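Side-chain contacts in peptidase M3B, oligoendopeptidase F (Enterococcus faecium, PDB 2QR4), which probably hydrolyses internal bonds of short peptides, as a zinc-dependent endopeptidase of family M3: residues K310-E315 and N529-L534; N403-T408 and A514-I519; K304-L309 and H369-S374; G434-Q439 and T507-A512. All coordinates share one frame; numbering follows the deposited sequence.

Contact 1 of 4, residues K310-E315 and N529-L534; sequences KPMGEE and NYLAYL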
loop_
_atom_site.group_PDB
_atom_site.type_symbol
_atom_site.label_atom_id
_atom_site.label_comp_id
_atom_site.label_asym_id
_atom_site.label_seq_id
_atom_site.Cartn_x
_atom_site.Cartn_y
_atom_site.Cartn_z
ATOM N N LYS A 310 -49.322 13.339 1.333
ATOM C CA LYS A 310 -50.313 14.055 0.526
ATOM C C LYS A 310 -49.779 15.324 -0.173
ATOM O O LYS A 310 -50.084 15.548 -1.347
ATOM C CB LYS A 310 -51.575 14.365 1.343
ATOM C CG LYS A 310 -52.791 14.719 0.493
ATOM C CD LYS A 310 -54.062 14.780 1.331
ATOM C CE LYS A 310 -54.318 13.459 2.056
ATOM N NZ LYS A 310 -55.510 13.517 2.955
ATOM N N PRO A 311 -48.990 16.158 0.541
ATOM C CA PRO A 311 -48.396 17.352 -0.077
ATOM C C PRO A 311 -47.624 17.043 -1.363
ATOM O O PRO A 311 -47.369 17.946 -2.160
ATOM C CB PRO A 311 -47.430 17.860 1.001
ATOM C CG PRO A 311 -48.010 17.390 2.277
ATOM C CD PRO A 311 -48.628 16.051 1.968
HETATM N N MSE A 312 -47.255 15.779 -1.551
HETATM C CA MSE A 312 -46.639 15.325 -2.792
HETATM C C MSE A 312 -47.589 15.418 -3.983
HETATM O O MSE A 312 -47.147 15.468 -5.127
HETATM C CB MSE A 312 -46.149 13.884 -2.650
HETATM C CG MSE A 312 -45.017 13.680 -1.657
HETATM SE SE MSE A 312 -43.487 14.837 -2.001
HETATM C CE MSE A 312 -43.568 14.907 -3.951
ATOM N N GLY A 313 -48.892 15.416 -3.713
ATOM C CA GLY A 313 -49.897 15.640 -4.753
ATOM C C GLY A 313 -50.392 14.394 -5.468
ATOM O O GLY A 313 -49.859 13.301 -5.272
ATOM N N GLU A 314 -51.410 14.577 -6.313
ATOM C CA GLU A 314 -52.071 13.477 -7.030
ATOM C C GLU A 314 -51.116 12.581 -7.824
ATOM O O GLU A 314 -51.045 11.375 -7.569
ATOM C CB GLU A 314 -53.184 14.007 -7.945
ATOM C CG GLU A 314 -54.575 14.049 -7.308
ATOM N N GLU A 315 -50.394 13.159 -8.785
ATOM C CA GLU A 315 -49.433 12.390 -9.575
ATOM C C GLU A 315 -48.586 11.450 -8.709
ATOM O O GLU A 315 -48.613 10.229 -8.900
ATOM C CB GLU A 315 -48.518 13.313 -10.388
ATOM C CG GLU A 315 -48.928 13.493 -11.843
ATOM C CD GLU A 315 -47.728 13.660 -12.772
ATOM O OE1 GLU A 315 -47.748 14.568 -13.630
ATOM O OE2 GLU A 315 -46.762 12.879 -12.646
ATOM N N ASN A 529 -41.493 21.200 -10.045
ATOM C CA ASN A 529 -40.039 21.123 -10.164
ATOM C C ASN A 529 -39.420 19.896 -9.480
ATOM O O ASN A 529 -38.446 19.322 -9.979
ATOM C CB ASN A 529 -39.391 22.405 -9.638
ATOM C CG ASN A 529 -39.636 23.598 -10.541
ATOM O OD1 ASN A 529 -40.301 23.494 -11.575
ATOM N ND2 ASN A 529 -39.099 24.744 -10.153
ATOM N N TYR A 530 -39.975 19.507 -8.335
ATOM C CA TYR A 530 -39.533 18.293 -7.661
ATOM C C TYR A 530 -39.842 17.064 -8.511
ATOM O O TYR A 530 -39.005 16.172 -8.646
ATOM C CB TYR A 530 -40.193 18.157 -6.288
ATOM C CG TYR A 530 -39.703 16.971 -5.486
ATOM C CD1 TYR A 530 -38.504 17.033 -4.793
ATOM C CD2 TYR A 530 -40.440 15.788 -5.417
ATOM C CE1 TYR A 530 -38.043 15.952 -4.052
ATOM C CE2 TYR A 530 -39.985 14.695 -4.673
ATOM C CZ TYR A 530 -38.785 14.789 -3.996
ATOM O OH TYR A 530 -38.308 13.733 -3.254
ATOM N N LEU A 531 -41.042 17.022 -9.083
ATOM C CA LEU A 531 -41.441 15.899 -9.914
ATOM C C LEU A 531 -40.548 15.810 -11.141
ATOM O O LEU A 531 -40.130 14.723 -11.527
ATOM C CB LEU A 531 -42.912 16.010 -10.337
ATOM C CG LEU A 531 -43.996 16.018 -9.250
ATOM C CD1 LEU A 531 -45.385 15.856 -9.873
ATOM C CD2 LEU A 531 -43.752 14.944 -8.197
ATOM N N ALA A 532 -40.254 16.955 -11.749
ATOM C CA ALA A 532 -39.368 17.002 -12.913
ATOM C C ALA A 532 -37.948 16.552 -12.560
ATOM O O ALA A 532 -37.225 16.037 -13.412
ATOM C CB ALA A 532 -39.353 18.398 -13.526
ATOM N N TYR A 533 -37.555 16.751 -11.306
ATOM C CA TYR A 533 -36.280 16.237 -10.820
ATOM C C TYR A 533 -36.336 14.719 -10.660
ATOM O O TYR A 533 -35.312 14.034 -10.734
ATOM C CB TYR A 533 -35.891 16.895 -9.497
ATOM C CG TYR A 533 -35.395 15.905 -8.476
ATOM C CD1 TYR A 533 -34.140 15.324 -8.597
ATOM C CD2 TYR A 533 -36.186 15.540 -7.397
ATOM C CE1 TYR A 533 -33.684 14.405 -7.670
ATOM C CE2 TYR A 533 -35.742 14.626 -6.462
ATOM C CZ TYR A 533 -34.490 14.059 -6.604
ATOM O OH TYR A 533 -34.039 13.145 -5.673
ATOM N N LEU A 534 -37.541 14.203 -10.435
ATOM C CA LEU A 534 -37.763 12.763 -10.349
ATOM C C LEU A 534 -37.742 12.145 -11.740
ATOM O O LEU A 534 -37.271 11.025 -11.928
ATOM C CB LEU A 534 -39.101 12.468 -9.672
ATOM C CG LEU A 534 -39.243 12.886 -8.209
ATOM C CD1 LEU A 534 -40.692 12.771 -7.768
ATOM C CD2 LEU A 534 -38.322 12.059 -7.309
#
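L531 and M312 carry most of this contact, with Y530 and E315 beside them. M312 is selenomethionine. Its chain leaves the 3-10 turn of 310-312 and bends at chi2 and again at chi3. These bends carry the terminal methyl CE across to helix 526-536. CE lies 3.6 Å from CD2 of Y530, and CE2 of the same ring is almost as close. M312 CE also approaches the methyl CD2 of L531, at 4.3 Å. The selenium sits 5.2 Å from the centroid of the Y530 ring and 41° off the ring normal. This is a Met-aromatic contact with an oblique approach.

The ring of Y530 is placed by a first torsion of -176°, with CG anti to the backbone N. One face of the ring has CD2 of Y533 above it, near the rim.

L531 divides its two methyls. While CD2 faces M312, CD1 meets the aliphatic CB of E315 at 4.1 Å. E315 is solvent-exposed, so this second point of touch lies at the margin. No hydrogen bond crosses between the segments.

The turn that presents M312 is closed by G313 N bonding to K310 O (2.7 Å). G313 has backbone angles that call for glycine, and it leads into helix 313-318.

M312 and Y530 are both buried beneath other helices. M312 also rests on I406 of helix 394-414 and I519 of helix 503-520. Y530 reaches T402 on the first of these helices and L515 and I519 on the second. The turn after helix 302-308 is thus packed against three helices.

Contact 2 of 4, residues N403-T408 and A514-I519; sequences NENILT and ALAKKI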
loop_
_atom_site.group_PDB
_atom_site.type_symbol
_atom_site.label_atom_id
_atom_site.label_comp_id
_atom_site.label_asym_id
_atom_site.label_seq_id
_atom_site.Cartn_x
_atom_site.Cartn_y
_atom_site.Cartn_z
ATOM N N ASN A 403 -38.836 12.679 1.644
ATOM C CA ASN A 403 -40.023 12.003 2.165
ATOM C C ASN A 403 -40.034 11.931 3.698
ATOM O O ASN A 403 -41.043 12.219 4.331
ATOM C CB ASN A 403 -40.149 10.608 1.545
ATOM C CG ASN A 403 -40.766 10.641 0.147
ATOM O OD1 ASN A 403 -41.077 11.704 -0.386
ATOM N ND2 ASN A 403 -40.960 9.469 -0.440
ATOM N N GLU A 404 -38.899 11.567 4.286
ATOM C CA GLU A 404 -38.746 11.547 5.735
ATOM C C GLU A 404 -39.008 12.935 6.325
ATOM O O GLU A 404 -39.696 13.083 7.352
ATOM C CB GLU A 404 -37.341 11.076 6.114
ATOM C CG GLU A 404 -37.205 9.570 6.334
ATOM C CD GLU A 404 -35.876 9.194 7.010
ATOM O OE1 GLU A 404 -34.827 9.770 6.636
ATOM O OE2 GLU A 404 -35.879 8.326 7.916
ATOM N N ASN A 405 -38.460 13.951 5.664
ATOM C CA ASN A 405 -38.701 15.339 6.055
ATOM C C ASN A 405 -40.179 15.662 6.092
ATOM O O ASN A 405 -40.656 16.321 7.017
ATOM C CB ASN A 405 -37.961 16.308 5.126
ATOM C CG ASN A 405 -36.466 16.375 5.434
ATOM O OD1 ASN A 405 -36.045 16.049 6.540
ATOM N ND2 ASN A 405 -35.663 16.791 4.456
ATOM N N ILE A 406 -40.904 15.170 5.090
ATOM C CA ILE A 406 -42.315 15.455 4.971
ATOM C C ILE A 406 -43.109 14.710 6.040
ATOM O O ILE A 406 -44.079 15.242 6.577
ATOM C CB ILE A 406 -42.818 15.152 3.551
ATOM C CG1 ILE A 406 -42.231 16.170 2.567
ATOM C CG2 ILE A 406 -44.339 15.199 3.483
ATOM C CD1 ILE A 406 -42.578 15.876 1.110
ATOM N N LEU A 407 -42.678 13.499 6.381
ATOM C CA LEU A 407 -43.324 12.753 7.472
ATOM C C LEU A 407 -43.035 13.365 8.845
ATOM O O LEU A 407 -43.922 13.437 9.696
ATOM C CB LEU A 407 -42.898 11.286 7.475
ATOM C CG LEU A 407 -43.186 10.582 8.803
ATOM C CD1 LEU A 407 -44.669 10.230 8.924
ATOM C CD2 LEU A 407 -42.319 9.354 8.965
ATOM N N THR A 408 -41.795 13.799 9.062
ATOM C CA THR A 408 -41.460 14.499 10.303
ATOM C C THR A 408 -42.337 15.728 10.516
ATOM O O THR A 408 -42.929 15.902 11.578
ATOM C CB THR A 408 -40.013 14.955 10.323
ATOM O OG1 THR A 408 -39.156 13.808 10.265
ATOM C CG2 THR A 408 -39.737 15.759 11.594
ATOM N N ALA A 514 -34.268 21.619 1.877
ATOM C CA ALA A 514 -34.759 22.744 1.066
ATOM C C ALA A 514 -35.930 22.353 0.167
ATOM O O ALA A 514 -36.840 23.153 -0.082
ATOM C CB ALA A 514 -33.631 23.315 0.212
ATOM N N LEU A 515 -35.896 21.125 -0.335
ATOM C CA LEU A 515 -36.960 20.633 -1.194
ATOM C C LEU A 515 -38.257 20.324 -0.437
ATOM O O LEU A 515 -39.340 20.577 -0.945
ATOM C CB LEU A 515 -36.482 19.413 -1.984
ATOM C CG LEU A 515 -35.555 19.738 -3.152
ATOM C CD1 LEU A 515 -35.038 18.460 -3.783
ATOM C CD2 LEU A 515 -36.296 20.615 -4.197
ATOM N N ALA A 516 -38.155 19.781 0.772
ATOM C CA ALA A 516 -39.352 19.500 1.567
ATOM C C ALA A 516 -40.017 20.797 2.013
ATOM O O ALA A 516 -41.254 20.887 2.071
ATOM C CB ALA A 516 -39.026 18.635 2.776
ATOM N N LYS A 517 -39.191 21.796 2.320
ATOM C CA LYS A 517 -39.682 23.088 2.796
ATOM C C LYS A 517 -40.392 23.862 1.684
ATOM O O LYS A 517 -41.357 24.572 1.944
ATOM C CB LYS A 517 -38.547 23.908 3.413
ATOM C CG LYS A 517 -39.006 25.049 4.328
ATOM C CD LYS A 517 -39.097 26.379 3.582
ATOM C CE LYS A 517 -37.731 26.821 3.067
ATOM N NZ LYS A 517 -37.699 28.267 2.723
ATOM N N LYS A 518 -39.940 23.702 0.446
ATOM C CA LYS A 518 -40.636 24.312 -0.690
ATOM C C LYS A 518 -41.963 23.622 -0.959
ATOM O O LYS A 518 -42.938 24.268 -1.370
ATOM C CB LYS A 518 -39.781 24.280 -1.963
ATOM C CG LYS A 518 -38.684 25.319 -1.991
ATOM C CD LYS A 518 -37.880 25.264 -3.279
ATOM C CE LYS A 518 -36.723 26.260 -3.219
ATOM N NZ LYS A 518 -35.900 26.093 -1.972
ATOM N N ILE A 519 -41.999 22.307 -0.757
ATOM C CA ILE A 519 -43.228 21.570 -0.996
ATOM C C ILE A 519 -44.223 21.866 0.124
ATOM O O ILE A 519 -45.372 22.244 -0.141
ATOM C CB ILE A 519 -42.998 20.059 -1.112
ATOM C CG1 ILE A 519 -42.136 19.740 -2.326
ATOM C CG2 ILE A 519 -44.336 19.331 -1.236
ATOM C CD1 ILE A 519 -41.437 18.398 -2.228
#
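The amide of N405 is the flat group nearest A516. The methyl of A516 lies beyond the CB and ND2 side of the amide, a little out of its plane, with ND2 4.2 Å from A516 CB. OD1 is on the farther side. ND2 also packs close to A512, one turn earlier on the same helix as A516. The closest touch is aliphatic: N405 CB lies 3.5 Å from A516 CB.

The A516 methyl has a second neighbour in CG1 of I406, at 4.0 Å. I406 has CG1 anti to the carbonyl carbon (chi1 -69°), and its extended chi2 carries CD1 on toward the other helix. There CD1 of I406 meets CD1 of I519 tip to tip, 4.3 Å apart. All four residues are buried and no hydrogen bond links the segments.

The short helical axes approach to 8.9 Å and cross at -50°. The small A516 faces the point where the backbones come nearest. Within 403-408, E404 O accepts two bonds, from T408 N and from T408 OG1. The hydroxyl is 3.1 Å from that oxygen and lies above the carbonyl plane.

This is a helix-helix crossing in the mainly helical M3 peptidase fold. A516 also touches T402 of helix 394-414. Helix 526-536 packs beside the crossing, with L527 against I519 and A526 against K518. F365 of helix 361-379 packs against L407 and T408.

Contact 3 of 4, residues K304-L309 and H369-S374; sequences KALEAL and HEMGHS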
loop_
_atom_site.group_PDB
_atom_site.type_symbol
_atom_site.label_atom_id
_atom_site.label_comp_id
_atom_site.label_asym_id
_atom_site.label_seq_id
_atom_site.Cartn_x
_atom_site.Cartn_y
_atom_site.Cartn_z
ATOM N N LYS A 304 -51.210 6.416 7.695
ATOM C CA LYS A 304 -50.433 7.578 8.121
ATOM C C LYS A 304 -49.358 7.961 7.098
ATOM O O LYS A 304 -49.023 9.141 6.936
ATOM C CB LYS A 304 -49.806 7.332 9.495
ATOM C CG LYS A 304 -49.075 8.537 10.047
ATOM C CD LYS A 304 -49.404 8.743 11.510
ATOM C CE LYS A 304 -50.904 8.857 11.718
ATOM N NZ LYS A 304 -51.233 9.078 13.149
ATOM N N ALA A 305 -48.831 6.955 6.402
ATOM C CA ALA A 305 -47.843 7.178 5.352
ATOM C C ALA A 305 -48.445 7.978 4.201
ATOM O O ALA A 305 -47.930 9.036 3.829
ATOM C CB ALA A 305 -47.300 5.848 4.847
ATOM N N LEU A 306 -49.543 7.473 3.650
ATOM C CA LEU A 306 -50.185 8.112 2.506
ATOM C C LEU A 306 -50.729 9.480 2.892
ATOM O O LEU A 306 -50.885 10.363 2.046
ATOM C CB LEU A 306 -51.321 7.244 1.940
ATOM C CG LEU A 306 -51.042 5.807 1.486
ATOM C CD1 LEU A 306 -52.267 5.251 0.779
ATOM C CD2 LEU A 306 -49.819 5.719 0.586
ATOM N N GLU A 307 -51.025 9.649 4.175
ATOM C CA GLU A 307 -51.606 10.892 4.629
ATOM C C GLU A 307 -50.526 11.955 4.718
ATOM O O GLU A 307 -50.728 13.090 4.285
ATOM C CB GLU A 307 -52.307 10.710 5.969
ATOM C CG GLU A 307 -53.403 11.728 6.195
ATOM C CD GLU A 307 -54.212 11.434 7.433
ATOM O OE1 GLU A 307 -53.668 10.780 8.351
ATOM O OE2 GLU A 307 -55.389 11.857 7.489
ATOM N N ALA A 308 -49.377 11.576 5.271
ATOM C CA ALA A 308 -48.248 12.488 5.388
ATOM C C ALA A 308 -47.739 12.944 4.019
ATOM O O ALA A 308 -47.443 14.118 3.818
ATOM C CB ALA A 308 -47.131 11.841 6.188
ATOM N N LEU A 309 -47.658 12.009 3.077
ATOM C CA LEU A 309 -47.145 12.293 1.739
ATOM C C LEU A 309 -48.118 13.067 0.845
ATOM O O LEU A 309 -47.772 13.430 -0.272
ATOM C CB LEU A 309 -46.729 10.992 1.047
ATOM C CG LEU A 309 -45.329 10.444 1.331
ATOM C CD1 LEU A 309 -44.726 11.039 2.587
ATOM C CD2 LEU A 309 -45.367 8.926 1.411
ATOM N N HIS A 369 -39.262 6.353 3.817
ATOM C CA HIS A 369 -37.940 6.416 3.189
ATOM C C HIS A 369 -37.855 5.522 1.941
ATOM O O HIS A 369 -37.298 5.921 0.918
ATOM C CB HIS A 369 -36.873 6.011 4.220
ATOM C CG HIS A 369 -35.458 6.210 3.765
ATOM N ND1 HIS A 369 -34.722 5.213 3.159
ATOM C CD2 HIS A 369 -34.633 7.280 3.861
ATOM C CE1 HIS A 369 -33.511 5.666 2.885
ATOM N NE2 HIS A 369 -33.432 6.917 3.299
ATOM N N GLU A 370 -38.422 4.323 2.023
ATOM C CA GLU A 370 -38.371 3.377 0.908
ATOM C C GLU A 370 -39.305 3.729 -0.240
ATOM O O GLU A 370 -38.948 3.571 -1.407
ATOM C CB GLU A 370 -38.639 1.952 1.387
ATOM C CG GLU A 370 -37.381 1.203 1.782
ATOM C CD GLU A 370 -37.666 0.063 2.737
ATOM O OE1 GLU A 370 -38.249 0.322 3.812
ATOM O OE2 GLU A 370 -37.303 -1.090 2.416
HETATM N N MSE A 371 -40.502 4.198 0.089
HETATM C CA MSE A 371 -41.432 4.664 -0.930
HETATM C C MSE A 371 -40.753 5.707 -1.805
HETATM O O MSE A 371 -40.928 5.722 -3.019
HETATM C CB MSE A 371 -42.683 5.260 -0.289
HETATM C CG MSE A 371 -43.354 4.339 0.715
HETATM SE SE MSE A 371 -44.960 5.105 1.514
HETATM C CE MSE A 371 -46.191 4.840 0.010
ATOM N N GLY A 372 -39.968 6.571 -1.173
ATOM C CA GLY A 372 -39.249 7.620 -1.880
ATOM C C GLY A 372 -38.271 7.078 -2.898
ATOM O O GLY A 372 -38.239 7.540 -4.035
ATOM N N HIS A 373 -37.467 6.102 -2.486
ATOM C CA HIS A 373 -36.515 5.460 -3.384
ATOM C C HIS A 373 -37.275 4.688 -4.458
ATOM O O HIS A 373 -36.844 4.608 -5.615
ATOM C CB HIS A 373 -35.580 4.529 -2.599
ATOM C CG HIS A 373 -35.351 3.202 -3.257
ATOM N ND1 HIS A 373 -36.111 2.088 -2.968
ATOM C CD2 HIS A 373 -34.453 2.811 -4.193
ATOM C CE1 HIS A 373 -35.691 1.068 -3.696
ATOM N NE2 HIS A 373 -34.686 1.482 -4.448
ATOM N N SER A 374 -38.419 4.139 -4.061
ATOM C CA SER A 374 -39.251 3.342 -4.949
ATOM C C SER A 374 -39.855 4.182 -6.075
ATOM O O SER A 374 -39.935 3.729 -7.219
ATOM C CB SER A 374 -40.341 2.633 -4.151
ATOM O OG SER A 374 -41.143 1.831 -4.990
#
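M371 meets A305, L306 and L309 from a helical turn in which S374 N bonds to E370 O at 2.8 Å, the shortest backbone bond of the two segments. The sequence H369-E370-M371-G372-H373 is the HEXXH motif of zinc metallopeptidases. In relatives its two histidines bind zinc and its glutamate serves in catalysis. H369, E370 and H373 make no contact with 304-309. M371, at the first X of the motif, is the residue by which the motif helix touches 304-309.

M371 is selenomethionine, and its chain runs nearly straight out from the helix, with chi2 at -179°. The selenium reaches helix 302-308 and the residue just after it. It lies 3.8 Å from CD2 of L309 and 4.1 Å from CB of A305. A305 and L309 are one turn apart, and L309 N bonds to A305 O (3.1 Å). The selenium therefore touches two residues on one side of that turn. Both are buried, while L306 is at the exposed margin. The contact is wholly apolar, and no hydrogen bond crosses it.

The motif helix is also held to helix 394-414, where S400 OG bonds to H369 O. H369 touches E397 and E404 there. E397 is consistent with the third, glutamate ligand of such zinc sites. L306 and L309 both touch M317 of helix 313-318.

At chi3 (77°) the chain of M371 turns aside. The L306 side chain crosses it at about a right angle, with the methyl CE of M371 3.8 Å from CD2 of L306.

Contact 4 of 4, residues G434-Q439 and T507-A512; sequences GTVFRQ and TGFSAA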
loop_
_atom_site.group_PDB
_atom_site.type_symbol
_atom_site.label_atom_id
_atom_site.label_comp_id
_atom_site.label_asym_id
_atom_site.label_seq_id
_atom_site.Cartn_x
_atom_site.Cartn_y
_atom_site.Cartn_z
ATOM N N GLY A 434 -25.657 13.420 12.590
ATOM C CA GLY A 434 -24.830 12.427 11.901
ATOM C C GLY A 434 -24.591 12.723 10.426
ATOM O O GLY A 434 -23.523 12.430 9.887
ATOM N N THR A 435 -25.580 13.304 9.761
ATOM C CA THR A 435 -25.507 13.440 8.326
ATOM C C THR A 435 -24.944 14.792 7.895
ATOM O O THR A 435 -24.296 14.882 6.855
ATOM C CB THR A 435 -26.863 13.202 7.700
ATOM O OG1 THR A 435 -27.421 12.033 8.296
ATOM C CG2 THR A 435 -26.741 12.987 6.195
ATOM N N VAL A 436 -25.166 15.849 8.670
ATOM C CA VAL A 436 -24.497 17.096 8.296
ATOM C C VAL A 436 -23.213 17.389 9.060
ATOM O O VAL A 436 -22.167 17.537 8.435
ATOM C CB VAL A 436 -25.439 18.315 8.136
ATOM C CG1 VAL A 436 -26.759 18.071 8.780
ATOM C CG2 VAL A 436 -24.779 19.597 8.610
ATOM N N PHE A 437 -23.283 17.432 10.390
ATOM C CA PHE A 437 -22.128 17.795 11.201
ATOM C C PHE A 437 -20.997 16.768 11.109
ATOM O O PHE A 437 -19.848 17.118 10.812
ATOM C CB PHE A 437 -22.529 18.076 12.667
ATOM C CG PHE A 437 -23.203 19.406 12.854
ATOM C CD1 PHE A 437 -22.485 20.590 12.704
ATOM C CD2 PHE A 437 -24.567 19.481 13.141
ATOM C CE1 PHE A 437 -23.117 21.841 12.843
ATOM C CE2 PHE A 437 -25.202 20.724 13.300
ATOM C CZ PHE A 437 -24.468 21.903 13.147
ATOM N N ARG A 438 -21.323 15.506 11.350
ATOM C CA ARG A 438 -20.309 14.451 11.369
ATOM C C ARG A 438 -19.698 14.197 9.970
ATOM O O ARG A 438 -18.477 14.154 9.809
ATOM C CB ARG A 438 -20.908 13.191 11.990
ATOM C CG ARG A 438 -19.988 11.988 12.115
ATOM C CD ARG A 438 -20.537 11.038 13.196
ATOM N NE ARG A 438 -19.970 9.688 13.138
ATOM C CZ ARG A 438 -18.757 9.356 13.588
ATOM N NH1 ARG A 438 -18.343 8.106 13.481
ATOM N NH2 ARG A 438 -17.939 10.266 14.128
ATOM N N GLN A 439 -20.539 14.079 8.950
ATOM C CA GLN A 439 -20.022 13.868 7.606
ATOM C C GLN A 439 -19.226 15.075 7.139
ATOM O O GLN A 439 -18.188 14.940 6.480
ATOM C CB GLN A 439 -21.136 13.528 6.632
ATOM C CG GLN A 439 -21.933 12.268 7.034
ATOM C CD GLN A 439 -21.033 11.077 7.402
ATOM O OE1 GLN A 439 -21.258 10.414 8.407
ATOM N NE2 GLN A 439 -20.033 10.796 6.574
ATOM N N THR A 507 -24.522 17.735 1.739
ATOM C CA THR A 507 -25.113 18.645 0.756
ATOM C C THR A 507 -26.459 18.092 0.340
ATOM O O THR A 507 -27.428 18.840 0.160
ATOM C CB THR A 507 -24.221 18.846 -0.497
ATOM O OG1 THR A 507 -23.975 17.587 -1.125
ATOM C CG2 THR A 507 -22.893 19.456 -0.112
ATOM N N GLY A 508 -26.512 16.767 0.218
ATOM C CA GLY A 508 -27.732 16.065 -0.154
ATOM C C GLY A 508 -28.816 16.210 0.889
ATOM O O GLY A 508 -29.971 16.472 0.559
ATOM N N PHE A 509 -28.438 16.041 2.151
ATOM C CA PHE A 509 -29.368 16.191 3.264
ATOM C C PHE A 509 -29.945 17.603 3.297
ATOM O O PHE A 509 -31.153 17.793 3.456
ATOM C CB PHE A 509 -28.645 15.903 4.578
ATOM C CG PHE A 509 -29.508 16.070 5.801
ATOM C CD1 PHE A 509 -30.056 14.965 6.435
ATOM C CD2 PHE A 509 -29.760 17.332 6.323
ATOM C CE1 PHE A 509 -30.846 15.110 7.570
ATOM C CE2 PHE A 509 -30.550 17.487 7.453
ATOM C CZ PHE A 509 -31.088 16.377 8.082
ATOM N N SER A 510 -29.068 18.590 3.146
ATOM C CA SER A 510 -29.485 19.982 3.092
ATOM C C SER A 510 -30.404 20.230 1.905
ATOM O O SER A 510 -31.419 20.914 2.039
ATOM C CB SER A 510 -28.267 20.907 3.048
ATOM O OG SER A 510 -27.580 20.848 4.285
ATOM N N ALA A 511 -30.066 19.655 0.753
ATOM C CA ALA A 511 -30.920 19.804 -0.421
ATOM C C ALA A 511 -32.280 19.196 -0.130
ATOM O O ALA A 511 -33.321 19.823 -0.370
ATOM C CB ALA A 511 -30.298 19.176 -1.655
ATOM N N ALA A 512 -32.286 17.986 0.418
ATOM C CA ALA A 512 -33.556 17.374 0.733
ATOM C C ALA A 512 -34.366 18.329 1.625
ATOM O O ALA A 512 -35.553 18.567 1.380
ATOM C CB ALA A 512 -33.363 16.034 1.391
#
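F509 projects from helix 503-520 toward T435 and V436 of helix 418-454. Its CB touches first, 3.8 Å from the methyl CG2 of T435. With CG anti to the backbone N (chi1 178°), the ring lies across from both residues, which approach it from the same side. CG still feels the same methyl, at 4.2 Å. Beyond CG the two ortho carbons have different partners. CD1 meets T435, with CB and CG2 both at 3.9 Å. CD2 meets V436, where CG1 is 3.9 Å away, and CE2 stays within 4.1 Å of that V436 CG1. Both side chains approach the ring obliquely, and each crosses the F509 side chain at about a right angle. F432, just before this segment in helix 418-454, packs edge-to-face with the F509 ring.

This is where two helices of the M3 peptidase fold meet, and helix 418-454 widens here into a pi-type turn at 434-438. The neighbouring carbonyls are used from across the contact: S506 OG bonds to both T435 O and V436 O.

T435 shows its two branches to different partners. CG2 is the one turned to F509, while OG1 bonds back to G431 O in its own helix. S510, next to F509, likewise turns its hydroxyl to its own helix, where OG bonds to S506 O. R438, on another side of helix 418-454, forms a salt bridge with E489.

In the fold
All four contacts lie in the M3 peptidase region. Contacts 1, 2 and 3 cluster, with centres about 11 to 12 Å apart. Contact 4 lies nearer the centre of the chain, about 14 Å from contact 2 and 20 Å or more from the others. Contacts 2 and 4 share helix 503-520. Along the chain, contact 4 is nested within contact 2, and contact 2 within contact 1. Contact 3 closes before contact 2 opens and interlocks with contact 1. Contact 2 touches the other three, while contact 4 touches neither 1 nor 3, whose nearest atoms are about 7 and 9 Å away. The HEXXH helix is thus tied through helix 394-414 to helices much later in the sequence.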